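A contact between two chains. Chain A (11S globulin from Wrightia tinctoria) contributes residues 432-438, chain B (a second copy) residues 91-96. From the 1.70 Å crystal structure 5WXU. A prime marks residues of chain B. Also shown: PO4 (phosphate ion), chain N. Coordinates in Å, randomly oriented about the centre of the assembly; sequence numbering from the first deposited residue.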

ATOM      1  N   ASP A 432     -36.083  19.381  -4.076  1.00 21.04           N
ATOM      2  CA  ASP A 432     -37.058  19.675  -3.040  1.00 22.42           C
ATOM      3  C   ASP A 432     -36.374  20.072  -1.756  1.00 21.42           C
ATOM      4  O   ASP A 432     -36.961  20.791  -0.940  1.00 24.36           O
ATOM      5  CB  ASP A 432     -38.074  18.496  -2.848  1.00 22.26           C
ATOM      6  CG  ASP A 432     -39.493  19.008  -2.346  1.00 23.65           C
ATOM      7  OD1 ASP A 432     -39.803  20.197  -2.556  1.00 23.32           O
ATOM      8  OD2 ASP A 432     -40.215  18.211  -1.709  1.00 26.56           O
ATOM      9  N   VAL A 433     -35.101  19.618  -1.516  1.00 20.73           N
ATOM     10  CA  VAL A 433     -34.433  20.108  -0.333  1.00 19.37           C
ATOM     11  C   VAL A 433     -34.216  21.596  -0.487  1.00 18.77           C
ATOM     12  O   VAL A 433     -34.381  22.361   0.446  1.00 20.27           O
ATOM     13  CB  VAL A 433     -33.093  19.326  -0.123  1.00 17.26           C
ATOM     14  CG1 VAL A 433     -32.201  19.939   0.953  1.00 20.48           C
ATOM     15  CG2 VAL A 433     -33.375  17.843   0.075  1.00 19.07           C
ATOM     16  N   TRP A 434     -33.763  22.015  -1.648  1.00 19.59           N
ATOM     17  CA  TRP A 434     -33.485  23.433  -1.799  1.00 18.96           C
ATOM     18  C   TRP A 434     -34.790  24.302  -1.762  1.00 22.13           C
ATOM     19  O   TRP A 434     -34.766  25.361  -1.152  1.00 24.42           O
ATOM     20  CB  TRP A 434     -32.717  23.728  -3.059  1.00 18.49           C
ATOM     21  CG  TRP A 434     -31.407  22.989  -3.148  1.00 17.53           C
ATOM     22  CD1 TRP A 434     -30.967  22.298  -4.232  1.00 17.59           C
ATOM     23  CD2 TRP A 434     -30.324  22.995  -2.205  1.00 16.84           C
ATOM     24  NE1 TRP A 434     -29.696  21.789  -3.989  1.00 16.48           N
ATOM     25  CE2 TRP A 434     -29.294  22.231  -2.759  1.00 15.57           C
ATOM     26  CE3 TRP A 434     -30.172  23.453  -0.910  1.00 18.23           C
ATOM     27  CZ2 TRP A 434     -28.086  21.989  -2.063  1.00 15.27           C
ATOM     28  CZ3 TRP A 434     -28.982  23.231  -0.227  1.00 18.72           C
ATOM     29  CH2 TRP A 434     -27.937  22.523  -0.837  1.00 16.90           C
ATOM     30  N   ILE A 435     -35.852  23.776  -2.350  1.00 21.16           N
ATOM     31  CA  ILE A 435     -37.205  24.461  -2.318  1.00 22.12           C
ATOM     32  C   ILE A 435     -37.526  24.741  -0.845  1.00 21.48           C
ATOM     33  O   ILE A 435     -37.817  25.871  -0.418  1.00 24.37           O
ATOM     34  CB  ILE A 435     -38.253  23.597  -3.001  1.00 23.01           C
ATOM     35  CG1 ILE A 435     -37.999  23.619  -4.500  1.00 23.96           C
ATOM     36  CG2 ILE A 435     -39.713  24.029  -2.646  1.00 24.99           C
ATOM     37  CD1 ILE A 435     -38.756  22.602  -5.274  1.00 23.70           C
ATOM     38  N   ASN A 436     -37.446  23.717  -0.035  1.00 22.68           N
ATOM     39  CA  ASN A 436     -37.741  23.855   1.390  1.00 22.05           C
ATOM     40  C   ASN A 436     -36.792  24.683   2.195  1.00 23.60           C
ATOM     41  O   ASN A 436     -37.206  25.512   3.046  1.00 21.43           O
ATOM     42  CB  ASN A 436     -37.970  22.452   1.964  1.00 24.14           C
ATOM     43  CG  ASN A 436     -39.330  21.925   1.599  1.00 23.21           C
ATOM     44  OD1 ASN A 436     -40.340  22.335   2.249  1.00 27.94           O
ATOM     45  ND2 ASN A 436     -39.419  21.098   0.550  1.00 23.53           N
ATOM     46  N   VAL A 437     -35.484  24.551   1.953  1.00 21.03           N
ATOM     47  CA  VAL A 437     -34.530  25.256   2.765  1.00 21.76           C
ATOM     48  C   VAL A 437     -34.486  26.747   2.393  1.00 20.26           C
ATOM     49  O   VAL A 437     -34.354  27.575   3.258  1.00 23.44           O
ATOM     50  CB  VAL A 437     -33.133  24.643   2.607  1.00 22.99           C
ATOM     51  CG1 VAL A 437     -32.070  25.512   3.261  1.00 23.79           C
ATOM     52  CG2 VAL A 437     -33.076  23.236   3.192  1.00 23.79           C
ATOM     53  N   PHE A 438     -34.548  27.056   1.125  1.00 20.35           N
ATOM     54  CA  PHE A 438     -34.350  28.427   0.688  1.00 22.36           C
ATOM     55  C   PHE A 438     -35.734  29.112   0.459  1.00 25.66           C
ATOM     56  O   PHE A 438     -35.760  30.313   0.267  1.00 28.39           O
ATOM     57  CB  PHE A 438     -33.556  28.484  -0.595  1.00 21.93           C
ATOM     58  CG  PHE A 438     -32.151  27.871  -0.535  1.00 22.31           C
ATOM     59  CD1 PHE A 438     -31.309  27.972   0.575  1.00 22.92           C
ATOM     60  CD2 PHE A 438     -31.685  27.228  -1.656  1.00 24.11           C
ATOM     61  CE1 PHE A 438     -30.065  27.377   0.542  1.00 21.44           C
ATOM     62  CE2 PHE A 438     -30.436  26.610  -1.677  1.00 25.92           C
ATOM     63  CZ  PHE A 438     -29.638  26.689  -0.565  1.00 22.25           C
TER
ATOM     64  N   GLY B  91     -39.331  16.629   9.335  1.00 23.74           N
ATOM     65  CA  GLY B  91     -38.230  17.548   9.515  1.00 21.72           C
ATOM     66  C   GLY B  91     -37.049  17.269   8.561  1.00 21.88           C
ATOM     67  O   GLY B  91     -36.613  16.089   8.400  1.00 20.40           O
ATOM     68  N   LEU B  92     -36.547  18.368   7.978  1.00 21.11           N
ATOM     69  CA  LEU B  92     -35.389  18.389   7.068  1.00 19.76           C
ATOM     70  C   LEU B  92     -34.220  19.105   7.739  1.00 19.53           C
ATOM     71  O   LEU B  92     -34.318  20.295   8.094  1.00 19.05           O
ATOM     72  CB  LEU B  92     -35.801  19.017   5.732  1.00 19.12           C
ATOM     73  CG  LEU B  92     -34.723  19.377   4.722  1.00 19.49           C
ATOM     74  CD1 LEU B  92     -33.987  18.070   4.352  1.00 20.19           C
ATOM     75  CD2 LEU B  92     -35.340  20.022   3.485  1.00 18.98           C
ATOM     76  N   PHE B  93     -33.102  18.372   7.990  1.00 20.55           N
ATOM     77  CA  PHE B  93     -31.925  18.918   8.571  1.00 19.55           C
ATOM     78  C   PHE B  93     -31.103  19.504   7.401  1.00 20.26           C
ATOM     79  O   PHE B  93     -30.743  18.786   6.467  1.00 19.01           O
ATOM     80  CB  PHE B  93     -31.154  17.791   9.322  1.00 21.97           C
ATOM     81  CG  PHE B  93     -29.958  18.228  10.137  1.00 22.59           C
ATOM     82  CD1 PHE B  93     -29.790  19.501  10.629  1.00 25.67           C
ATOM     83  CD2 PHE B  93     -29.008  17.276  10.509  1.00 30.30           C
ATOM     84  CE1 PHE B  93     -28.737  19.838  11.454  1.00 28.16           C
ATOM     85  CE2 PHE B  93     -27.907  17.619  11.323  1.00 31.89           C
ATOM     86  CZ  PHE B  93     -27.763  18.918  11.772  1.00 29.29           C
ATOM     87  N   VAL B  94     -30.939  20.830   7.414  1.00 17.71           N
ATOM     88  CA  VAL B  94     -30.342  21.623   6.359  1.00 17.85           C
ATOM     89  C   VAL B  94     -28.933  21.016   6.050  1.00 18.63           C
ATOM     90  O   VAL B  94     -28.167  20.747   6.973  1.00 18.58           O
ATOM     91  CB  VAL B  94     -30.229  23.066   6.793  1.00 19.72           C
ATOM     92  CG1 VAL B  94     -29.456  23.914   5.802  1.00 18.51           C
ATOM     93  CG2 VAL B  94     -31.630  23.698   6.994  1.00 19.46           C
ATOM     94  N   PRO B  95     -28.638  20.881   4.769  1.00 18.13           N
ATOM     95  CA  PRO B  95     -27.315  20.408   4.452  1.00 17.83           C
ATOM     96  C   PRO B  95     -26.174  21.222   5.045  1.00 17.62           C
ATOM     97  O   PRO B  95     -26.218  22.448   5.111  1.00 15.64           O
ATOM     98  CB  PRO B  95     -27.283  20.515   2.945  1.00 18.14           C
ATOM     99  CG  PRO B  95     -28.752  20.532   2.495  1.00 17.85           C
ATOM    100  CD  PRO B  95     -29.360  21.302   3.558  1.00 15.56           C
ATOM    101  N   SER B  96     -25.121  20.519   5.457  1.00 17.31           N
ATOM    102  CA  SER B  96     -23.962  21.113   6.061  1.00 16.41           C
ATOM    103  C   SER B  96     -22.699  20.247   5.793  1.00 16.95           C
ATOM    104  O   SER B  96     -22.808  19.068   5.412  1.00 16.73           O
ATOM    105  CB  SER B  96     -24.112  21.225   7.588  1.00 19.29           C
ATOM    106  OG  SER B  96     -24.175  19.975   8.352  1.00 18.67           O
TER
HETATM  107  P   PO4 N 501     -23.541  18.421  11.623  1.00 44.29           P
HETATM  108  O1  PO4 N 501     -23.174  19.786  10.849  1.00 26.75           O
HETATM  109  O2  PO4 N 501     -24.211  17.259  10.909  1.00 45.13           O
HETATM  110  O3  PO4 N 501     -22.220  17.689  11.894  1.00 48.11           O
HETATM  111  O4  PO4 N 501     -24.027  18.573  13.066  1.00 35.10           O

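Val433 and Val437, one helical turn apart and both directed toward chain B, form the apolar centre of this contact with Leu92′ and Pro95′. Leu92′ (chi1 t, chi2 p) brings its CD2 methyl against the helix, 3.9 Å from Val433 CA and 3.9 Å from Val437 CG2, so one methyl touches both valines. Pro95′ fills the neighbouring space: its CG lies 3.8 Å from Val433 CG1, and its CD 4.2 Å from Val437 CG2. Val94′ points sideways, yet its CG1 still reaches Val437 CG1 at 4.0 Å. Trp434 starts away from the strand, but its indole swings back until CZ3 meets Pro95′ CG obliquely at 3.8 Å. Helix and strand cross nearly at right angles (98°), their axes 9.5 Å apart at closest approach, a spacing filled by side chains. No hydrogen bond links the stretches; the 295 Å² they bury rests on van der Waals packing and exclusion of water. Toward the polar edge, Asn436 offers Leu92′ CD2 only its aliphatic CB, at 3.9 Å, while its ND2 donates to Asp432 O (2.9 Å), which also accepts the helical bond from Asn436 N (3.1 Å). Beyond the contact, Ser96′ OG donates to phosphate O1 at 2.7 Å, the ion probably coming from the crystallisation liquor.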